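PDB 1W7C: lysyl oxidase from Pichia pastoris, which probably oxidises primary amines, peptidyl lysine among them, to aldehydes, using a copper ion and a topaquinone formed from one of its own tyrosines. Local coordinates for residues Tyr333-Gln338 against Phe442-Phe447; Leu410-His413 against Tyr418-Ile421; Val517-Ala522 against Tyr527-Ile532. All coordinates share one frame; numbering follows the deposited sequence. Where two conformers were deposited one is given.

Contact 1: residues Tyr333-Gln338 against Phe442-Phe447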
loop_
_atom_site.group_PDB
_atom_site.type_symbol
_atom_site.label_atom_id
_atom_site.label_comp_id
_atom_site.label_asym_id
_atom_site.label_seq_id
_atom_site.Cartn_x
_atom_site.Cartn_y
_atom_site.Cartn_z
ATOM N N TYR A 333 -19.480 14.850 1.644
ATOM C CA TYR A 333 -20.549 15.320 0.786
ATOM C C TYR A 333 -20.374 14.829 -0.656
ATOM O O TYR A 333 -21.313 14.324 -1.261
ATOM C CB TYR A 333 -20.698 16.852 0.843
ATOM C CG TYR A 333 -21.718 17.314 -0.208
ATOM C CD1 TYR A 333 -23.066 17.086 -0.022
ATOM C CD2 TYR A 333 -21.313 17.933 -1.389
ATOM C CE1 TYR A 333 -23.988 17.420 -1.007
ATOM C CE2 TYR A 333 -22.209 18.280 -2.372
ATOM C CZ TYR A 333 -23.558 18.018 -2.169
ATOM O OH TYR A 333 -24.465 18.314 -3.141
ATOM N N GLU A 334 -19.149 14.988 -1.165
ATOM C CA GLU A 334 -18.791 14.625 -2.534
ATOM C C GLU A 334 -17.404 14.027 -2.541
ATOM O O GLU A 334 -16.492 14.626 -1.968
ATOM C CB GLU A 334 -18.789 15.882 -3.419
ATOM C CG GLU A 334 -18.357 15.612 -4.859
ATOM C CD GLU A 334 -18.339 16.816 -5.779
ATOM O OE1 GLU A 334 -17.956 16.613 -6.948
ATOM O OE2 GLU A 334 -18.698 17.951 -5.350
ATOM N N LEU A 335 -17.286 12.880 -3.210
ATOM C CA LEU A 335 -15.977 12.288 -3.502
ATOM C C LEU A 335 -15.966 12.068 -5.006
ATOM O O LEU A 335 -16.758 11.271 -5.505
ATOM C CB LEU A 335 -15.793 10.965 -2.730
ATOM C CG LEU A 335 -14.550 10.146 -3.100
ATOM C CD1 LEU A 335 -13.278 10.928 -2.827
ATOM C CD2 LEU A 335 -14.533 8.859 -2.326
ATOM N N SER A 336 -15.080 12.712 -5.724
ATOM C CA SER A 336 -15.150 12.604 -7.180
ATOM C C SER A 336 -13.753 12.766 -7.792
ATOM O O SER A 336 -13.077 13.777 -7.624
ATOM C CB SER A 336 -16.090 13.661 -7.765
ATOM O OG SER A 336 -15.737 14.951 -7.310
ATOM N N LEU A 337 -13.348 11.751 -8.540
ATOM C CA LEU A 337 -12.198 11.910 -9.434
ATOM C C LEU A 337 -12.451 13.096 -10.352
ATOM O O LEU A 337 -13.542 13.223 -10.931
ATOM C CB LEU A 337 -12.037 10.641 -10.259
ATOM C CG LEU A 337 -10.921 10.684 -11.309
ATOM C CD1 LEU A 337 -9.544 10.692 -10.676
ATOM C CD2 LEU A 337 -11.093 9.542 -12.279
ATOM N N GLN A 338 -11.422 13.912 -10.539
ATOM C CA GLN A 338 -11.528 15.141 -11.301
ATOM C C GLN A 338 -10.798 15.137 -12.629
ATOM O O GLN A 338 -11.253 15.746 -13.587
ATOM C CB GLN A 338 -10.948 16.298 -10.469
ATOM C CG GLN A 338 -11.809 16.592 -9.288
ATOM C CD GLN A 338 -13.110 17.210 -9.664
ATOM O OE1 GLN A 338 -13.148 18.173 -10.430
ATOM N NE2 GLN A 338 -14.192 16.648 -9.144
ATOM N N PHE A 442 -10.109 1.613 -11.052
ATOM C CA PHE A 442 -10.454 2.478 -9.917
ATOM C C PHE A 442 -11.199 1.657 -8.887
ATOM O O PHE A 442 -12.150 0.945 -9.232
ATOM C CB PHE A 442 -11.352 3.629 -10.362
ATOM C CG PHE A 442 -10.730 4.534 -11.413
ATOM C CD1 PHE A 442 -11.143 4.407 -12.733
ATOM C CD2 PHE A 442 -9.774 5.478 -11.109
ATOM C CE1 PHE A 442 -10.596 5.219 -13.709
ATOM C CE2 PHE A 442 -9.248 6.272 -12.076
ATOM C CZ PHE A 442 -9.651 6.135 -13.379
ATOM N N LEU A 443 -10.778 1.744 -7.628
ATOM C CA LEU A 443 -11.401 0.986 -6.554
ATOM C C LEU A 443 -11.649 1.906 -5.356
ATOM O O LEU A 443 -10.804 2.692 -4.984
ATOM C CB LEU A 443 -10.513 -0.198 -6.160
ATOM C CG LEU A 443 -11.093 -1.146 -5.138
ATOM C CD1 LEU A 443 -12.291 -1.895 -5.680
ATOM C CD2 LEU A 443 -10.040 -2.123 -4.678
ATOM N N TYR A 444 -12.820 1.734 -4.751
ATOM C CA TYR A 444 -13.251 2.399 -3.540
ATOM C C TYR A 444 -13.618 1.263 -2.567
ATOM O O TYR A 444 -14.522 0.482 -2.847
ATOM C CB TYR A 444 -14.436 3.333 -3.836
ATOM C CG TYR A 444 -14.099 4.392 -4.818
ATOM C CD1 TYR A 444 -14.121 4.154 -6.180
ATOM C CD2 TYR A 444 -13.699 5.654 -4.392
ATOM C CE1 TYR A 444 -13.702 5.131 -7.103
ATOM C CE2 TYR A 444 -13.303 6.624 -5.302
ATOM C CZ TYR A 444 -13.345 6.385 -6.645
ATOM O OH TYR A 444 -12.957 7.400 -7.501
ATOM N N LYS A 445 -12.911 1.210 -1.425
ATOM C CA LYS A 445 -12.980 0.087 -0.499
ATOM C C LYS A 445 -13.351 0.613 0.886
ATOM O O LYS A 445 -12.645 1.463 1.451
ATOM C CB LYS A 445 -11.605 -0.577 -0.481
ATOM C CG LYS A 445 -11.563 -1.804 0.439
ATOM C CD LYS A 445 -10.141 -2.374 0.578
ATOM C CE LYS A 445 -9.637 -3.054 -0.716
ATOM N NZ LYS A 445 -10.401 -4.251 -1.130
ATOM N N PHE A 446 -14.465 0.139 1.402
ATOM C CA PHE A 446 -15.045 0.583 2.654
ATOM C C PHE A 446 -14.876 -0.491 3.744
ATOM O O PHE A 446 -15.103 -1.655 3.466
ATOM C CB PHE A 446 -16.557 0.865 2.496
ATOM C CG PHE A 446 -16.887 1.946 1.459
ATOM C CD1 PHE A 446 -16.889 1.655 0.099
ATOM C CD2 PHE A 446 -17.235 3.210 1.851
ATOM C CE1 PHE A 446 -17.221 2.609 -0.837
ATOM C CE2 PHE A 446 -17.539 4.176 0.915
ATOM C CZ PHE A 446 -17.506 3.892 -0.402
ATOM N N PHE A 447 -14.463 -0.054 4.930
ATOM C CA PHE A 447 -14.137 -0.958 6.047
ATOM C C PHE A 447 -15.144 -0.840 7.189
ATOM O O PHE A 447 -15.838 0.189 7.341
ATOM C CB PHE A 447 -12.758 -0.619 6.574
ATOM C CG PHE A 447 -11.614 -0.896 5.602
ATOM C CD1 PHE A 447 -10.839 -2.039 5.731
ATOM C CD2 PHE A 447 -11.319 0.001 4.577
ATOM C CE1 PHE A 447 -9.767 -2.257 4.877
ATOM C CE2 PHE A 447 -10.261 -0.216 3.736
ATOM C CZ PHE A 447 -9.480 -1.360 3.889
HETATM O O HOH W 1 -14.851 9.420 -7.978
#
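L335 and L337 reach across to Y444 and F442 where two layers of the β-sandwich in the copper amine oxidase catalytic domain pack face to face. No backbone hydrogen bond joins the two: the axes of strands 334-338 and 442-446 pass 10.8 Å apart, at 162°, so side chains fill the interval. Along the first strand, E334 begins on the far side, where its carboxylate forms a salt bridge with K495. L335 follows, its side chain directed at the partner strand; CD2 lies 3.9 Å from Y444 CD2, a methyl that meets the phenol ring obliquely, equally near CD2 and CE2. Y444 reaches it because CG is anti to the carbonyl carbon (chi1 -60°), which swings the ring into the gap. S336 turns away again, and its OG donates to E334 OE1 over 2.8 Å, approaching from above the carboxylate plane. L337 repeats the inward direction: its CD2 comes 3.8 Å from F442 CE2, the two side chains crossing at about a right angle, though F442 was deposited in two conformers, which leaves this pair doubtful. Alternation directs the leucines at strand 442-446, while S336 points away from it, into equally buried surroundings. A tyrosine suits the 444 position since its hydroxyl can deal with a buried amide: one water accepts from L337 N at 2.8 Å and is also hydrogen-bonded to Y444 OH at 2.8 Å.

Contact 2: residues Leu410-His413 against Tyr418-Ile421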
loop_
_atom_site.group_PDB
_atom_site.type_symbol
_atom_site.label_atom_id
_atom_site.label_comp_id
_atom_site.label_asym_id
_atom_site.label_seq_id
_atom_site.Cartn_x
_atom_site.Cartn_y
_atom_site.Cartn_z
ATOM N N LEU A 410 -9.218 -7.877 10.567
ATOM C CA LEU A 410 -9.258 -6.439 10.844
ATOM C C LEU A 410 -8.473 -6.114 12.107
ATOM O O LEU A 410 -7.809 -5.093 12.170
ATOM C CB LEU A 410 -10.712 -5.943 10.927
ATOM C CG LEU A 410 -10.871 -4.426 11.155
ATOM C CD1 LEU A 410 -10.187 -3.611 10.072
ATOM C CD2 LEU A 410 -12.359 -4.125 11.187
ATOM N N LEU A 411 -8.588 -6.977 13.112
ATOM C CA LEU A 411 -7.806 -6.853 14.342
ATOM C C LEU A 411 -7.772 -8.206 15.047
ATOM O O LEU A 411 -8.469 -9.145 14.659
ATOM C CB LEU A 411 -8.328 -5.729 15.251
ATOM C CG LEU A 411 -9.676 -5.872 15.930
ATOM C CD1 LEU A 411 -9.698 -6.939 17.019
ATOM C CD2 LEU A 411 -10.116 -4.556 16.539
ATOM N N ARG A 412 -6.902 -8.307 16.041
ATOM C CA ARG A 412 -6.907 -9.465 16.909
ATOM C C ARG A 412 -6.158 -9.168 18.189
ATOM O O ARG A 412 -5.339 -8.241 18.233
ATOM C CB ARG A 412 -6.192 -10.662 16.230
ATOM C CG ARG A 412 -4.657 -10.514 16.276
ATOM C CD ARG A 412 -3.859 -11.614 15.578
ATOM N NE ARG A 412 -4.374 -12.964 15.831
ATOM C CZ ARG A 412 -4.307 -13.600 16.986
ATOM N NH1 ARG A 412 -3.744 -13.011 18.024
ATOM N NH2 ARG A 412 -4.850 -14.818 17.097
ATOM N N HIS A 413 -6.383 -10.036 19.181
ATOM C CA HIS A 413 -5.452 -10.149 20.284
ATOM C C HIS A 413 -5.539 -11.520 20.935
ATOM O O HIS A 413 -6.621 -12.055 21.094
ATOM C CB HIS A 413 -5.629 -9.026 21.341
ATOM C CG HIS A 413 -4.589 -9.051 22.411
ATOM N ND1 HIS A 413 -3.244 -8.918 22.142
ATOM C CD2 HIS A 413 -4.690 -9.226 23.753
ATOM C CE1 HIS A 413 -2.567 -8.985 23.273
ATOM N NE2 HIS A 413 -3.420 -9.184 24.266
ATOM N N TYR A 418 -7.498 -16.064 26.267
ATOM C CA TYR A 418 -8.450 -15.895 25.171
ATOM C C TYR A 418 -7.757 -15.470 23.892
ATOM O O TYR A 418 -6.610 -15.009 23.909
ATOM C CB TYR A 418 -9.507 -14.836 25.524
ATOM C CG TYR A 418 -8.994 -13.388 25.566
ATOM C CD1 TYR A 418 -8.916 -12.598 24.408
ATOM C CD2 TYR A 418 -8.599 -12.809 26.770
ATOM C CE1 TYR A 418 -8.450 -11.311 24.472
ATOM C CE2 TYR A 418 -8.124 -11.490 26.835
ATOM C CZ TYR A 418 -8.059 -10.742 25.673
ATOM O OH TYR A 418 -7.613 -9.430 25.684
ATOM N N SER A 419 -8.449 -15.700 22.771
ATOM C CA SER A 419 -8.084 -15.068 21.519
ATOM C C SER A 419 -9.314 -14.447 20.920
ATOM O O SER A 419 -10.360 -15.095 20.855
ATOM C CB SER A 419 -7.499 -16.076 20.532
ATOM O OG SER A 419 -6.223 -16.505 20.924
ATOM N N ALA A 420 -9.189 -13.197 20.514
ATOM C CA ALA A 420 -10.297 -12.449 19.943
ATOM C C ALA A 420 -9.846 -11.967 18.569
ATOM O O ALA A 420 -8.829 -11.323 18.452
ATOM C CB ALA A 420 -10.632 -11.275 20.846
ATOM N N ILE A 421 -10.533 -12.369 17.514
ATOM C CA ILE A 421 -10.166 -11.996 16.145
ATOM C C ILE A 421 -11.414 -11.506 15.405
ATOM O O ILE A 421 -12.449 -12.159 15.470
ATOM C CB ILE A 421 -9.532 -13.215 15.340
ATOM C CG1 ILE A 421 -8.477 -13.965 16.154
ATOM C CG2 ILE A 421 -8.974 -12.729 14.003
ATOM C CD1 ILE A 421 -8.144 -15.263 15.600
#
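H413 and A420 make the hydrogen-bonded pair of this contact, in the β-hairpin of strands 411-415 and 418-433, whose backbone is the tightly packed part. H413 N donates to A420 O at 2.9 Å, and A420 N returns a bond of 2.9 Å to H413 O with an N-H...O angle of 169°. The next pair, R412 with I421, is non-hydrogen-bonded, and the strands close in to 4.2 Å between CA atoms; R412 CA also makes a CA-H...O contact of 3.1 Å with A420 O. Alanine adds little bulk beside these bonds.

The side chains meet more loosely. R412 and I421 run side by side, and a bend in the arginine at chi3 (-42°) leaves NH2 3.6 Å from I421 CD1, so the aliphatic branch merely lines the guanidinium. On the other face, Y418 OH sits in the plane of the imidazole at its edge, 3.5 Å from H413 CD2. Neither face opens to solvent, since the second subunit covers both: R412 pairs with D374 and D439 of that subunit, H413 bonds to its D439 and D200, and Y418 OH to its N199 O. With carboxylates at both its nitrogens, the imidazole is probably biased toward the protonated form, and the hairpin thus offers positive charge to D439 of the second subunit, the residue directly after that subunit's topaquinone.

Contact 3: residues Val517-Ala522 against Tyr527-Ile532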
loop_
_atom_site.group_PDB
_atom_site.type_symbol
_atom_site.label_atom_id
_atom_site.label_comp_id
_atom_site.label_asym_id
_atom_site.label_seq_id
_atom_site.Cartn_x
_atom_site.Cartn_y
_atom_site.Cartn_z
ATOM N N VAL A 517 15.144 17.607 25.707
ATOM C CA VAL A 517 14.373 18.042 26.867
ATOM C C VAL A 517 15.062 17.620 28.147
ATOM O O VAL A 517 15.927 16.755 28.156
ATOM C CB VAL A 517 12.936 17.468 26.892
ATOM C CG1 VAL A 517 12.166 17.793 25.620
ATOM C CG2 VAL A 517 12.926 15.983 27.143
ATOM N N GLU A 518 14.691 18.291 29.225
ATOM C CA GLU A 518 15.032 17.887 30.560
ATOM C C GLU A 518 13.708 17.663 31.256
ATOM O O GLU A 518 12.760 18.432 31.052
ATOM C CB GLU A 518 15.818 18.980 31.284
ATOM C CG GLU A 518 17.215 19.221 30.726
ATOM C CD GLU A 518 18.054 20.190 31.558
ATOM O OE1 GLU A 518 17.726 20.435 32.746
ATOM O OE2 GLU A 518 19.059 20.711 31.020
ATOM N N TYR A 519 13.627 16.609 32.064
ATOM C CA TYR A 519 12.420 16.279 32.805
ATOM C C TYR A 519 12.555 16.646 34.273
ATOM O O TYR A 519 13.666 16.596 34.827
ATOM C CB TYR A 519 12.157 14.781 32.739
ATOM C CG TYR A 519 11.887 14.257 31.341
ATOM C CD1 TYR A 519 12.862 13.529 30.641
ATOM C CD2 TYR A 519 10.658 14.444 30.735
ATOM C CE1 TYR A 519 12.634 13.078 29.387
ATOM C CE2 TYR A 519 10.411 13.992 29.453
ATOM C CZ TYR A 519 11.409 13.302 28.790
ATOM O OH TYR A 519 11.172 12.775 27.542
ATOM N N PRO A 520 11.439 16.999 34.918
ATOM C CA PRO A 520 11.476 17.365 36.341
ATOM C C PRO A 520 11.940 16.233 37.252
ATOM O O PRO A 520 12.495 16.504 38.328
ATOM C CB PRO A 520 10.022 17.760 36.641
ATOM C CG PRO A 520 9.206 17.145 35.564
ATOM C CD PRO A 520 10.078 17.120 34.352
ATOM N N TRP A 521 11.766 14.992 36.801
ATOM C CA TRP A 521 12.163 13.834 37.590
ATOM C C TRP A 521 13.617 13.411 37.374
ATOM O O TRP A 521 14.094 12.478 38.028
ATOM C CB TRP A 521 11.203 12.664 37.363
ATOM C CG TRP A 521 10.813 12.395 35.917
ATOM C CD1 TRP A 521 9.627 12.698 35.314
ATOM C CD2 TRP A 521 11.614 11.747 34.925
ATOM N NE1 TRP A 521 9.637 12.259 34.011
ATOM C CE2 TRP A 521 10.845 11.678 33.744
ATOM C CE3 TRP A 521 12.897 11.191 34.923
ATOM C CZ2 TRP A 521 11.335 11.123 32.569
ATOM C CZ3 TRP A 521 13.374 10.624 33.765
ATOM C CH2 TRP A 521 12.608 10.615 32.601
ATOM N N ALA A 522 14.331 14.076 36.475
ATOM C CA ALA A 522 15.773 13.867 36.375
ATOM C C ALA A 522 16.480 15.179 36.075
ATOM O O ALA A 522 16.944 15.399 34.965
ATOM C CB ALA A 522 16.106 12.812 35.324
ATOM N N TYR A 527 17.664 14.598 27.538
ATOM C CA TYR A 527 17.193 13.457 26.753
ATOM C C TYR A 527 16.832 13.969 25.363
ATOM O O TYR A 527 16.177 15.000 25.219
ATOM C CB TYR A 527 15.910 12.865 27.353
ATOM C CG TYR A 527 16.091 11.957 28.563
ATOM C CD1 TYR A 527 16.410 12.479 29.806
ATOM C CD2 TYR A 527 15.919 10.587 28.467
ATOM C CE1 TYR A 527 16.548 11.635 30.918
ATOM C CE2 TYR A 527 16.059 9.741 29.575
ATOM C CZ TYR A 527 16.339 10.275 30.796
ATOM O OH TYR A 527 16.494 9.453 31.876
ATOM N N ASN A 528 17.210 13.213 24.349
ATOM C CA ASN A 528 16.687 13.392 23.010
ATOM C C ASN A 528 15.471 12.476 22.885
ATOM O O ASN A 528 15.602 11.259 22.956
ATOM C CB ASN A 528 17.743 13.028 21.976
ATOM C CG ASN A 528 17.280 13.249 20.549
ATOM O OD1 ASN A 528 17.411 12.360 19.746
ATOM N ND2 ASN A 528 16.871 14.484 20.205
ATOM N N THR A 529 14.308 13.081 22.780
ATOM C CA THR A 529 13.049 12.380 22.690
ATOM C C THR A 529 12.284 12.866 21.479
ATOM O O THR A 529 12.868 13.485 20.587
ATOM C CB THR A 529 12.289 12.474 24.021
ATOM O OG1 THR A 529 11.125 11.628 24.004
ATOM C CG2 THR A 529 11.860 13.915 24.328
ATOM N N LYS A 530 10.994 12.560 21.415
ATOM C CA LYS A 530 10.172 13.014 20.319
ATOM C C LYS A 530 8.851 13.531 20.855
ATOM O O LYS A 530 8.337 13.044 21.856
ATOM C CB LYS A 530 9.949 11.886 19.284
ATOM C CG LYS A 530 9.366 10.601 19.851
ATOM C CD LYS A 530 9.152 9.562 18.771
ATOM C CE LYS A 530 8.864 8.201 19.286
ATOM N NZ LYS A 530 10.076 7.531 19.855
ATOM N N GLN A 531 8.312 14.531 20.166
ATOM C CA GLN A 531 7.057 15.163 20.517
ATOM C C GLN A 531 6.169 15.351 19.292
ATOM O O GLN A 531 6.637 15.350 18.144
ATOM C CB GLN A 531 7.293 16.525 21.143
ATOM C CG GLN A 531 8.036 16.470 22.463
ATOM C CD GLN A 531 8.261 17.839 23.072
ATOM O OE1 GLN A 531 8.000 18.885 22.433
ATOM N NE2 GLN A 531 8.780 17.848 24.297
ATOM N N ILE A 532 4.902 15.596 19.584
ATOM C CA ILE A 532 3.919 16.118 18.642
ATOM C C ILE A 532 3.580 17.587 18.933
ATOM O O ILE A 532 3.640 18.021 20.071
ATOM C CB ILE A 532 2.636 15.260 18.677
ATOM C CG1 ILE A 532 2.077 15.085 20.121
ATOM C CG2 ILE A 532 2.945 13.897 18.061
ATOM C CD1 ILE A 532 0.584 14.805 20.206
#
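Y527 offers one face of its ring to the edge of Y519, whose CE1 lies 3.7 Å from Y527 CG; the pair is T-shaped, with planes at 72° and centroids 5.3 Å apart. W521 also turns an edge to Y527, in an offset edge-to-face contact that sets W521 CZ3 3.8 Å from Y527 OH. The two edge-on rings pack against each other as well, the indole lying over Y519 CB. Next to them, Y519 OH touches T529 CG2 at 3.5 Å, and the same methyl packs against V517 CG2 at 3.7 Å, the β-branched residues giving compact cover beside the phenol. The cluster closes the tip of the β-hairpin of strands 504-518 and 526-536, one of the long arms by which copper amine oxidase subunits embrace each other. Behind the rings, V517 and Y527 form an antiparallel hydrogen-bonded pair: V517 N donates to Y527 O and Y527 N to V517 O, each over 2.8 Å. Beyond it a type I turn from Y519 to A522, closed by A522 N to Y519 O, curls the chain back; there W521 has CG between N and the carbonyl carbon (chi1 44°), which folds the indole over Y519. A leucine in place of Y527 would probably leave both ring edges without an aromatic face and H353 of the second subunit without its hydroxyl partner. T529 OG1 and W521 NE1 bond to Q352 and D347 of that same subunit.

In the fold
The three contacts lie progressively farther from the centre of the subunit. Contact 1 lies deepest: the F442 side chain is about 8 Å from that of D358, the predicted proton acceptor, and about 13 Å from the copper ion, while L335 is about 11 Å from a calcium ion. Contact 2 is centred about 29 Å away, yet linked to it directly, since strand 418-433 pairs with strand 440-446. Contact 3 follows later in the chain, its centre about 42 Å from contact 1 and 35 Å from contact 2. All three touch the second subunit: contact 1 through K445 and D407 of that subunit, the other two through hairpins reaching into it.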